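Local coordinates for putative polysaccharide biosynthesis protein with aminopeptidase-like domain (Clostridium acetobutylicum, PDB 3K9T) that binds one zinc ion per subunit of a homotrimer and probably acts in the biosynthesis of modified polysaccharides, with no peptidase activity expected despite its aminopeptidase-like fold, at residues A[347-350]-A[351-355]; A[412-416]-A[417-421]; A[424-428]-A[429-433]. All coordinates share one frame; numbering follows the deposited sequence.

Contact 1 of 3, residues A[347-350]-A[351-355]; sequences LEVI and YTIEN
With OG1 set anti to its own carbonyl carbon (chi1 -52°), T352 turns its hydroxyl back along the helix onto the carbonyl of E348; E348, its CG anti to the backbone N and its chain bent at chi2 (60°), swings its carboxylate to the same side as the T352 hydroxyl, near enough to share a water. The hydroxyl donates from OG1 to E348 O at 2.7 Å, while T352 N binds E348 O at 2.9 Å, the two donors arriving from opposite faces of the carbonyl plane. The water bridges the side chains, donating to E348 OE2 at 2.5 Å and to T352 OG1 at 2.8 Å. All this lies in the last turns of helix 336-355 of the aminopeptidase-like region, away from the zinc site. E348 and Y351 run alongside each other, carboxylate and ring planes 34° apart, with E348 OE2 3.9 Å from Y351 CD1. R417 pairs with E348 in a salt bridge and with Y351 in a cation-pi contact, and the Y351 hydroxyl bonds to E3. Over the centre of one Y351 ring face sits N355 ND2, which also makes a weak hydrogen bond to Y351 O. V349 CG1 packs against I353 CD1 at 3.9 Å.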
ATOM      1  N   LEU A 347       6.314 -18.262  24.241  1.00 27.53           N
ATOM      2  CA  LEU A 347       7.756 -18.442  24.442  1.00 34.07           C
ATOM      3  C   LEU A 347       8.566 -18.041  23.188  1.00 24.88           C
ATOM      4  O   LEU A 347       9.669 -17.479  23.294  1.00 25.29           O
ATOM      5  CB  LEU A 347       8.071 -19.888  24.869  1.00 23.97           C
ATOM      6  CG  LEU A 347       7.666 -20.303  26.294  1.00 42.14           C
ATOM      7  CD1 LEU A 347       8.242 -21.657  26.630  1.00 17.89           C
ATOM      8  CD2 LEU A 347       8.133 -19.271  27.324  1.00 10.08           C
ATOM      9  N   GLU A 348       8.021 -18.334  22.008  1.00 33.11           N
ATOM     10  CA  GLU A 348       8.699 -18.004  20.740  1.00 26.26           C
ATOM     11  C   GLU A 348       8.724 -16.496  20.538  1.00 23.69           C
ATOM     12  O   GLU A 348       9.701 -15.921  20.017  1.00 19.95           O
ATOM     13  CB  GLU A 348       7.992 -18.666  19.553  1.00 30.29           C
ATOM     14  CG  GLU A 348       8.809 -18.633  18.242  1.00 27.03           C
ATOM     15  CD  GLU A 348      10.133 -19.331  18.375  1.00 26.23           C
ATOM     16  OE1 GLU A 348      10.181 -20.358  19.088  1.00 30.60           O
ATOM     17  OE2 GLU A 348      11.132 -18.864  17.775  1.00 24.76           O
ATOM     18  N   VAL A 349       7.620 -15.861  20.920  1.00 23.28           N
ATOM     19  CA  VAL A 349       7.563 -14.424  20.922  1.00 20.04           C
ATOM     20  C   VAL A 349       8.681 -13.872  21.807  1.00 15.40           C
ATOM     21  O   VAL A 349       9.417 -12.988  21.357  1.00 24.49           O
ATOM     22  CB  VAL A 349       6.188 -13.912  21.328  1.00 29.21           C
ATOM     23  CG1 VAL A 349       6.229 -12.424  21.690  1.00 19.93           C
ATOM     24  CG2 VAL A 349       5.221 -14.185  20.202  1.00 21.36           C
ATOM     25  N   ILE A 350       8.820 -14.424  23.023  1.00 23.02           N
ATOM     26  CA  ILE A 350       9.790 -13.944  24.012  1.00 23.66           C
ATOM     27  C   ILE A 350      11.196 -14.207  23.521  1.00 29.31           C
ATOM     28  O   ILE A 350      12.044 -13.327  23.604  1.00 23.52           O
ATOM     29  CB  ILE A 350       9.556 -14.533  25.429  1.00 26.75           C
ATOM     30  CG1 ILE A 350       8.283 -13.921  26.048  1.00 20.31           C
ATOM     31  CG2 ILE A 350      10.761 -14.269  26.313  1.00 16.54           C
ATOM     32  CD1 ILE A 350       7.740 -14.588  27.365  1.00 16.64           C
ATOM     33  N   TYR A 351      11.432 -15.399  22.980  1.00 23.20           N
ATOM     34  CA  TYR A 351      12.712 -15.694  22.320  1.00 22.69           C
ATOM     35  C   TYR A 351      13.016 -14.635  21.245  1.00 26.40           C
ATOM     36  O   TYR A 351      14.139 -14.183  21.142  1.00 25.60           O
ATOM     37  CB  TYR A 351      12.686 -17.090  21.678  1.00 31.76           C
ATOM     38  CG  TYR A 351      13.921 -17.455  20.861  1.00 18.33           C
ATOM     39  CD1 TYR A 351      14.083 -17.010  19.539  1.00 17.50           C
ATOM     40  CD2 TYR A 351      14.913 -18.257  21.398  1.00 15.42           C
ATOM     41  CE1 TYR A 351      15.207 -17.356  18.803  1.00 23.70           C
ATOM     42  CE2 TYR A 351      16.050 -18.619  20.656  1.00 32.80           C
ATOM     43  CZ  TYR A 351      16.185 -18.173  19.363  1.00 32.52           C
ATOM     44  OH  TYR A 351      17.303 -18.515  18.641  1.00 22.62           O
ATOM     45  N   THR A 352      12.021 -14.223  20.464  1.00 21.72           N
ATOM     46  CA  THR A 352      12.253 -13.226  19.396  1.00 16.29           C
ATOM     47  C   THR A 352      12.581 -11.839  19.989  1.00 22.65           C
ATOM     48  O   THR A 352      13.501 -11.140  19.549  1.00 26.44           O
ATOM     49  CB  THR A 352      11.053 -13.172  18.413  1.00 29.90           C
ATOM     50  OG1 THR A 352      10.757 -14.496  17.944  1.00 22.22           O
ATOM     51  CG2 THR A 352      11.360 -12.285  17.219  1.00 12.10           C
ATOM     52  N   ILE A 353      11.822 -11.451  20.999  1.00 23.81           N
ATOM     53  CA  ILE A 353      12.042 -10.191  21.680  1.00 22.49           C
ATOM     54  C   ILE A 353      13.471 -10.122  22.173  1.00 44.45           C
ATOM     55  O   ILE A 353      14.146  -9.129  21.982  1.00 22.03           O
ATOM     56  CB  ILE A 353      11.110 -10.050  22.901  1.00 38.64           C
ATOM     57  CG1 ILE A 353       9.677  -9.816  22.460  1.00 29.41           C
ATOM     58  CG2 ILE A 353      11.574  -8.909  23.843  1.00 13.51           C
ATOM     59  CD1 ILE A 353       8.692 -10.041  23.615  1.00 22.35           C
ATOM     60  N   GLU A 354      13.915 -11.197  22.811  1.00 29.46           N
ATOM     61  CA  GLU A 354      15.233 -11.237  23.435  1.00 32.73           C
ATOM     62  C   GLU A 354      16.394 -11.235  22.444  1.00 21.84           C
ATOM     63  O   GLU A 354      17.397 -10.584  22.677  1.00 32.29           O
ATOM     64  CB  GLU A 354      15.310 -12.498  24.280  1.00 24.02           C
ATOM     65  CG  GLU A 354      14.526 -12.421  25.552  1.00 26.38           C
ATOM     66  CD  GLU A 354      15.259 -11.680  26.631  1.00 27.65           C
ATOM     67  OE1 GLU A 354      16.450 -11.979  26.818  1.00 31.59           O
ATOM     68  OE2 GLU A 354      14.641 -10.803  27.287  1.00 22.07           O
ATOM     69  N   ASN A 355      16.240 -11.973  21.341  1.00 34.08           N
ATOM     70  CA  ASN A 355      17.293 -12.113  20.329  1.00 24.13           C
ATOM     71  C   ASN A 355      17.226 -11.179  19.120  1.00 25.45           C
ATOM     72  O   ASN A 355      17.953 -11.396  18.150  1.00 27.00           O
ATOM     73  CB  ASN A 355      17.347 -13.567  19.827  1.00 31.98           C
ATOM     74  CG  ASN A 355      17.787 -14.538  20.906  1.00 32.30           C
ATOM     75  OD1 ASN A 355      18.867 -14.394  21.461  1.00 35.78           O
ATOM     76  ND2 ASN A 355      16.945 -15.540  21.204  1.00 38.90           N
TER
HETATM   77  O   HOH W   1      11.317 -16.732  16.412  1.00 26.25           O

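Contact 2 of 3, residues A[412-416]-A[417-421]; sequences SGMEF and RRIKY
The backbone leaves helix 405-412 at G413, whose positive phi (71°) turns the chain, runs extended through M414 and E415, and enters helix 416-428, with E415 at the N-cap position. This is consistent with the turn between two helices of the permutated winged helix-turn-helix domain. E415 OE2 accepts from R417 N at 2.9 Å, the N-H approaching from above the carboxylate plane; the carboxylate is placed at the start of the helix, where the dipole may favour its negative charge. E415 O receives a weak hydrogen bond from R418 N and another from I419 N, the first of helical type; K420 N to F416 O (3.0 Å) is the next and firmer. Before the cap, S412 OG accepts from M414 N in an ST turn and hydrogen-bonds to I408 O, and I419 CD1 reaches both S412 OG and M414 SE, each at 3.8 Å. Selenomethionine M414, extended beyond CG, crosses R418, whose guanidinium forms a salt bridge with D388; W295 of a second subunit packs on M414. R417 donates from NH1 to Y421 OH nearly in its guanidinium plane, with N6 a further partner of NH1. M414 CE lies over one face of the R418 guanidinium, 3.4 Å from NH2.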
ATOM      1  N   SER A 412      13.731 -10.396   3.935  1.00 22.48           N
ATOM      2  CA  SER A 412      14.090 -11.670   3.302  1.00 14.06           C
ATOM      3  C   SER A 412      12.903 -12.628   3.147  1.00 21.27           C
ATOM      4  O   SER A 412      12.973 -13.619   2.420  1.00 21.89           O
ATOM      5  CB  SER A 412      15.206 -12.381   4.123  1.00 20.56           C
ATOM      6  OG  SER A 412      14.748 -12.906   5.372  1.00 28.89           O
ATOM      7  N   GLY A 413      11.829 -12.393   3.881  1.00 23.52           N
ATOM      8  CA  GLY A 413      10.744 -13.352   3.888  1.00 23.79           C
ATOM      9  C   GLY A 413      11.110 -14.627   4.621  1.00 17.78           C
ATOM     10  O   GLY A 413      10.382 -15.631   4.557  1.00 29.53           O
HETATM   11  N   MSE A 414      12.224 -14.612   5.341  1.00 27.56           N
HETATM   12  CA  MSE A 414      12.650 -15.828   6.008  1.00 33.57           C
HETATM   13  C   MSE A 414      12.197 -15.811   7.455  1.00 27.15           C
HETATM   14  O   MSE A 414      11.927 -14.764   8.041  1.00 27.15           O
HETATM   15  CB  MSE A 414      14.168 -16.036   5.908  1.00 27.53           C
HETATM   16  CG  MSE A 414      14.714 -16.167   4.494  1.00 31.26           C
HETATM   17 SE   MSE A 414      16.622 -16.310   4.560  0.75 13.03          SE
HETATM   18  CE  MSE A 414      17.048 -16.964   2.823  1.00 14.19           C
ATOM     19  N   GLU A 415      12.115 -17.008   8.005  1.00 22.26           N
ATOM     20  CA  GLU A 415      11.815 -17.217   9.389  1.00 30.48           C
ATOM     21  C   GLU A 415      12.893 -16.613  10.320  1.00 26.51           C
ATOM     22  O   GLU A 415      14.086 -16.628  10.030  1.00 25.46           O
ATOM     23  CB  GLU A 415      11.672 -18.712   9.611  1.00 26.31           C
ATOM     24  CG  GLU A 415      10.948 -19.056  10.865  1.00 45.59           C
ATOM     25  CD  GLU A 415      11.871 -19.523  11.901  1.00 69.17           C
ATOM     26  OE1 GLU A 415      12.631 -20.451  11.557  1.00 51.58           O
ATOM     27  OE2 GLU A 415      11.819 -18.982  13.033  1.00 31.26           O
ATOM     28  N   PHE A 416      12.451 -16.103  11.458  1.00 28.22           N
ATOM     29  CA  PHE A 416      13.325 -15.372  12.343  1.00 21.94           C
ATOM     30  C   PHE A 416      14.513 -16.193  12.840  1.00 20.33           C
ATOM     31  O   PHE A 416      15.642 -15.730  12.769  1.00 28.08           O
ATOM     32  CB  PHE A 416      12.551 -14.775  13.526  1.00 22.96           C
ATOM     33  CG  PHE A 416      13.444 -13.989  14.488  1.00 32.82           C
ATOM     34  CD1 PHE A 416      13.774 -12.680  14.243  1.00 18.63           C
ATOM     35  CD2 PHE A 416      13.984 -14.595  15.604  1.00 18.38           C
ATOM     36  CE1 PHE A 416      14.597 -11.995  15.107  1.00 26.85           C
ATOM     37  CE2 PHE A 416      14.816 -13.921  16.463  1.00 40.95           C
ATOM     38  CZ  PHE A 416      15.132 -12.633  16.218  1.00 19.89           C
ATOM     39  N   ARG A 417      14.288 -17.403  13.338  1.00 19.28           N
ATOM     40  CA  ARG A 417      15.420 -18.200  13.808  1.00 30.91           C
ATOM     41  C   ARG A 417      16.488 -18.462  12.749  1.00 14.78           C
ATOM     42  O   ARG A 417      17.654 -18.566  13.064  1.00 23.02           O
ATOM     43  CB  ARG A 417      14.961 -19.502  14.412  1.00 21.96           C
ATOM     44  CG  ARG A 417      14.204 -19.320  15.706  1.00 23.99           C
ATOM     45  CD  ARG A 417      14.451 -20.471  16.612  1.00 29.75           C
ATOM     46  NE  ARG A 417      13.605 -20.435  17.796  1.00 29.87           N
ATOM     47  CZ  ARG A 417      13.941 -20.967  18.971  1.00 23.70           C
ATOM     48  NH1 ARG A 417      15.131 -21.556  19.140  1.00 40.50           N
ATOM     49  NH2 ARG A 417      13.084 -20.901  19.985  1.00 37.88           N
ATOM     50  N   ARG A 418      16.089 -18.567  11.492  1.00 29.34           N
ATOM     51  CA  ARG A 418      17.052 -18.773  10.407  1.00 20.44           C
ATOM     52  C   ARG A 418      18.036 -17.606  10.287  1.00 16.19           C
ATOM     53  O   ARG A 418      19.252 -17.771  10.097  1.00 21.37           O
ATOM     54  CB  ARG A 418      16.289 -18.889   9.110  1.00 23.61           C
ATOM     55  CG  ARG A 418      17.006 -19.624   8.077  1.00 48.85           C
ATOM     56  CD  ARG A 418      16.115 -19.865   6.905  1.00 36.41           C
ATOM     57  NE  ARG A 418      16.964 -20.100   5.763  1.00 81.50           N
ATOM     58  CZ  ARG A 418      16.585 -19.981   4.506  1.00 43.12           C
ATOM     59  NH1 ARG A 418      15.346 -19.617   4.227  1.00 42.30           N
ATOM     60  NH2 ARG A 418      17.469 -20.227   3.531  1.00 37.50           N
ATOM     61  N   ILE A 419      17.476 -16.416  10.407  1.00 23.66           N
ATOM     62  CA  ILE A 419      18.246 -15.202  10.401  1.00 20.06           C
ATOM     63  C   ILE A 419      19.134 -15.146  11.639  1.00 26.04           C
ATOM     64  O   ILE A 419      20.297 -14.827  11.533  1.00 20.89           O
ATOM     65  CB  ILE A 419      17.314 -13.992  10.289  1.00 14.18           C
ATOM     66  CG1 ILE A 419      16.515 -14.085   8.959  1.00 33.86           C
ATOM     67  CG2 ILE A 419      18.101 -12.715  10.431  1.00 18.81           C
ATOM     68  CD1 ILE A 419      17.350 -14.292   7.725  1.00 12.94           C
ATOM     69  N   LYS A 420      18.587 -15.519  12.791  1.00 23.02           N
ATOM     70  CA  LYS A 420      19.295 -15.450  14.063  1.00 28.48           C
ATOM     71  C   LYS A 420      20.521 -16.344  14.092  1.00 20.34           C
ATOM     72  O   LYS A 420      21.623 -15.933  14.486  1.00 22.20           O
ATOM     73  CB  LYS A 420      18.332 -15.850  15.189  1.00 22.69           C
ATOM     74  CG  LYS A 420      18.814 -15.521  16.592  1.00 23.71           C
ATOM     75  CD  LYS A 420      19.725 -16.602  17.172  1.00 26.30           C
ATOM     76  CE  LYS A 420      19.959 -16.385  18.658  1.00 29.62           C
ATOM     77  NZ  LYS A 420      21.019 -17.282  19.183  1.00 23.33           N
ATOM     78  N   TYR A 421      20.322 -17.580  13.669  1.00 22.45           N
ATOM     79  CA  TYR A 421      21.397 -18.533  13.648  1.00 31.62           C
ATOM     80  C   TYR A 421      22.426 -18.165  12.580  1.00 11.72           C
ATOM     81  O   TYR A 421      23.617 -18.407  12.767  1.00 31.93           O
ATOM     82  CB  TYR A 421      20.856 -19.947  13.448  1.00 13.28           C
ATOM     83  CG  TYR A 421      20.000 -20.441  14.585  1.00 20.84           C
ATOM     84  CD1 TYR A 421      20.406 -20.270  15.912  1.00 17.49           C
ATOM     85  CD2 TYR A 421      18.812 -21.138  14.342  1.00 17.81           C
ATOM     86  CE1 TYR A 421      19.633 -20.729  16.957  1.00 20.58           C
ATOM     87  CE2 TYR A 421      18.012 -21.599  15.397  1.00 16.59           C
ATOM     88  CZ  TYR A 421      18.429 -21.399  16.700  1.00 14.92           C
ATOM     89  OH  TYR A 421      17.644 -21.849  17.742  1.00 32.02           O
TER

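Contact 3 of 3, residues A[424-428]-A[429-433]; sequences DALYR and VELLK
The Y427 ring meets L432 obliquely: the carbonyl oxygen L432 O comes within 3.4 Å of Y427 CD1, and L432 CB lies 4.3 Å from the same ring carbon. The other flat group, the R428 guanidinium, has the carbonyl carbon of D424, C, over one face, offset toward the rim, as the arginine chain folds back along its own helix with a bend at chi3. Both belong to the last turn of helix 416-428, which ends in a Schellman motif and leads into strand 432-434 in the winged helix-turn-helix domain. E430, with positive phi (67°), is its C-prime residue. L431 N donates back to L426 O at 3.0 Å, and E430 N to Y427 O at the same length, though this second donor stands well above the carbonyl plane. A weak hydrogen bond from V429 N to A425 O is the last of the helical type here. The hydrophobic contact of the motif joins L426 to L431, CD2 to CD1 at 3.9 Å, and L426 also packs on M392, V395 and L396 of helix 389-398. The strand pairs antiparallel with strand 358-361, bonding through K433 to L360. V429 CG2, placed between its own backbone N and carbonyl carbon (chi1 -63° for CG1), sits 3.2 Å from L426 O. Beyond the motif the incoming strand packs on the same leucine, L432 CD1 approaching L426 CB to 3.6 Å.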
ATOM      1  N   ASP A 424      24.406 -15.565  14.250  1.00 28.85           N
ATOM      2  CA  ASP A 424      25.268 -16.164  15.275  1.00 19.84           C
ATOM      3  C   ASP A 424      26.580 -16.580  14.649  1.00 38.14           C
ATOM      4  O   ASP A 424      27.649 -16.194  15.097  1.00 22.68           O
ATOM      5  CB  ASP A 424      24.626 -17.400  15.937  1.00 28.33           C
ATOM      6  CG  ASP A 424      23.529 -17.039  16.928  1.00 34.49           C
ATOM      7  OD1 ASP A 424      23.450 -15.858  17.289  1.00 21.12           O
ATOM      8  OD2 ASP A 424      22.743 -17.922  17.346  1.00 21.04           O
ATOM      9  N   ALA A 425      26.475 -17.370  13.594  1.00 19.17           N
ATOM     10  CA  ALA A 425      27.636 -17.923  12.916  1.00 22.42           C
ATOM     11  C   ALA A 425      28.589 -16.815  12.422  1.00 23.20           C
ATOM     12  O   ALA A 425      29.814 -16.910  12.537  1.00 27.38           O
ATOM     13  CB  ALA A 425      27.158 -18.783  11.772  1.00  8.26           C
ATOM     14  N   LEU A 426      28.018 -15.747  11.886  1.00 19.06           N
ATOM     15  CA  LEU A 426      28.843 -14.671  11.383  1.00 40.87           C
ATOM     16  C   LEU A 426      29.527 -13.944  12.529  1.00 20.63           C
ATOM     17  O   LEU A 426      30.673 -13.523  12.382  1.00 19.45           O
ATOM     18  CB  LEU A 426      28.019 -13.716  10.543  1.00 25.60           C
ATOM     19  CG  LEU A 426      27.496 -14.249   9.214  1.00 34.31           C
ATOM     20  CD1 LEU A 426      26.505 -13.257   8.660  1.00 12.13           C
ATOM     21  CD2 LEU A 426      28.649 -14.496   8.237  1.00 21.18           C
ATOM     22  N   TYR A 427      28.826 -13.813  13.666  1.00 29.42           N
ATOM     23  CA  TYR A 427      29.362 -13.128  14.850  1.00 14.77           C
ATOM     24  C   TYR A 427      30.591 -13.887  15.402  1.00 20.20           C
ATOM     25  O   TYR A 427      31.590 -13.297  15.790  1.00 25.76           O
ATOM     26  CB  TYR A 427      28.287 -12.993  15.928  1.00 27.25           C
ATOM     27  CG  TYR A 427      28.716 -12.142  17.109  1.00 29.07           C
ATOM     28  CD1 TYR A 427      28.712 -10.757  17.028  1.00 31.17           C
ATOM     29  CD2 TYR A 427      29.133 -12.721  18.290  1.00 49.51           C
ATOM     30  CE1 TYR A 427      29.096  -9.982  18.086  1.00 41.48           C
ATOM     31  CE2 TYR A 427      29.534 -11.950  19.353  1.00 47.02           C
ATOM     32  CZ  TYR A 427      29.504 -10.588  19.246  1.00 57.13           C
ATOM     33  OH  TYR A 427      29.886  -9.830  20.306  1.00 32.40           O
ATOM     34  N   ARG A 428      30.492 -15.209  15.382  1.00 11.42           N
ATOM     35  CA  ARG A 428      31.559 -16.110  15.806  1.00 24.81           C
ATOM     36  C   ARG A 428      32.816 -15.931  15.021  1.00 33.21           C
ATOM     37  O   ARG A 428      33.881 -15.935  15.618  1.00 43.00           O
ATOM     38  CB  ARG A 428      31.151 -17.577  15.695  1.00 37.97           C
ATOM     39  CG  ARG A 428      30.456 -18.071  16.905  1.00 34.94           C
ATOM     40  CD  ARG A 428      30.026 -19.495  16.731  1.00 60.57           C
ATOM     41  NE  ARG A 428      28.718 -19.622  17.341  1.00 67.10           N
ATOM     42  CZ  ARG A 428      27.603 -19.980  16.717  1.00 91.02           C
ATOM     43  NH1 ARG A 428      27.606 -20.343  15.432  1.00 33.66           N
ATOM     44  NH2 ARG A 428      26.473 -20.024  17.410  1.00 81.49           N
ATOM     45  N   VAL A 429      32.716 -15.804  13.696  1.00 34.39           N
ATOM     46  CA  VAL A 429      33.925 -15.592  12.890  1.00 29.84           C
ATOM     47  C   VAL A 429      34.301 -14.110  12.820  1.00  8.02           C
ATOM     48  O   VAL A 429      35.126 -13.704  11.997  1.00 15.43           O
ATOM     49  CB  VAL A 429      33.787 -16.180  11.503  1.00 33.51           C
ATOM     50  CG1 VAL A 429      33.610 -17.689  11.622  1.00 15.23           C
ATOM     51  CG2 VAL A 429      32.638 -15.501  10.752  1.00 16.65           C
ATOM     52  N   GLU A 430      33.658 -13.298  13.664  1.00 19.20           N
ATOM     53  CA  GLU A 430      33.994 -11.886  13.813  1.00 19.21           C
ATOM     54  C   GLU A 430      33.698 -11.003  12.592  1.00 43.47           C
ATOM     55  O   GLU A 430      34.313  -9.947  12.404  1.00 14.05           O
ATOM     56  CB  GLU A 430      35.450 -11.726  14.259  1.00  9.47           C
ATOM     57  CG  GLU A 430      35.821 -12.573  15.476  1.00 50.43           C
ATOM     58  CD  GLU A 430      37.206 -12.273  16.018  1.00 54.64           C
ATOM     59  OE1 GLU A 430      38.164 -12.154  15.223  1.00 56.13           O
ATOM     60  OE2 GLU A 430      37.340 -12.179  17.256  1.00 57.95           O
ATOM     61  N   LEU A 431      32.717 -11.401  11.794  1.00 15.52           N
ATOM     62  CA  LEU A 431      32.282 -10.571  10.666  1.00 22.79           C
ATOM     63  C   LEU A 431      31.176  -9.567  11.087  1.00 14.22           C
ATOM     64  O   LEU A 431      30.720  -8.758  10.274  1.00 34.58           O
ATOM     65  CB  LEU A 431      31.793 -11.462   9.521  1.00 21.33           C
ATOM     66  CG  LEU A 431      32.856 -12.081   8.626  1.00 14.15           C
ATOM     67  CD1 LEU A 431      32.238 -13.149   7.742  1.00  6.67           C
ATOM     68  CD2 LEU A 431      33.599 -11.015   7.778  1.00 11.79           C
ATOM     69  N   LEU A 432      30.735  -9.632  12.343  1.00 28.23           N
ATOM     70  CA  LEU A 432      29.679  -8.749  12.851  1.00 15.54           C
ATOM     71  C   LEU A 432      30.025  -8.138  14.224  1.00 22.64           C
ATOM     72  O   LEU A 432      30.595  -8.776  15.090  1.00 25.95           O
ATOM     73  CB  LEU A 432      28.333  -9.503  12.956  1.00 20.31           C
ATOM     74  CG  LEU A 432      27.649 -10.032  11.688  1.00 18.44           C
ATOM     75  CD1 LEU A 432      26.394 -10.847  12.054  1.00 10.12           C
ATOM     76  CD2 LEU A 432      27.322  -8.877  10.693  1.00 14.47           C
ATOM     77  N   LYS A 433      29.639  -6.894  14.406  1.00 24.96           N
ATOM     78  CA  LYS A 433      29.785  -6.205  15.667  1.00 23.25           C
ATOM     79  C   LYS A 433      28.360  -5.949  16.142  1.00 43.22           C
ATOM     80  O   LYS A 433      27.480  -5.668  15.337  1.00 29.15           O
ATOM     81  CB  LYS A 433      30.516  -4.887  15.444  1.00 31.16           C
ATOM     82  CG  LYS A 433      30.832  -4.097  16.690  1.00 38.30           C
ATOM     83  CD  LYS A 433      31.354  -2.682  16.336  1.00 24.38           C
ATOM     84  CE  LYS A 433      31.239  -1.731  17.508  1.00 58.85           C
ATOM     85  NZ  LYS A 433      32.146  -0.559  17.365  1.00 76.69           N
TER

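Contact 1 is the buried one, on the final turns of helix 336-355 in the aminopeptidase-like region, with its centre about 17 Å from that of the chain. Contacts 2 and 3, at the two ends of helix 416-428 in the winged helix-turn-helix domain, lie about 28 and 38 Å out; contact 3 is the most exposed. Contacts 1 and 2 meet across the domain boundary: they share the R417 side chain, its NE 2.9 Å from E348 OE2, and Y351 also packs on K420 and Y421. Contact 3 does not touch contact 1. The chemistry follows position: threonine, water and charge in contact 1, an acidic N-cap and arginines in contact 2, backbone reversal with leucine packing in contact 3.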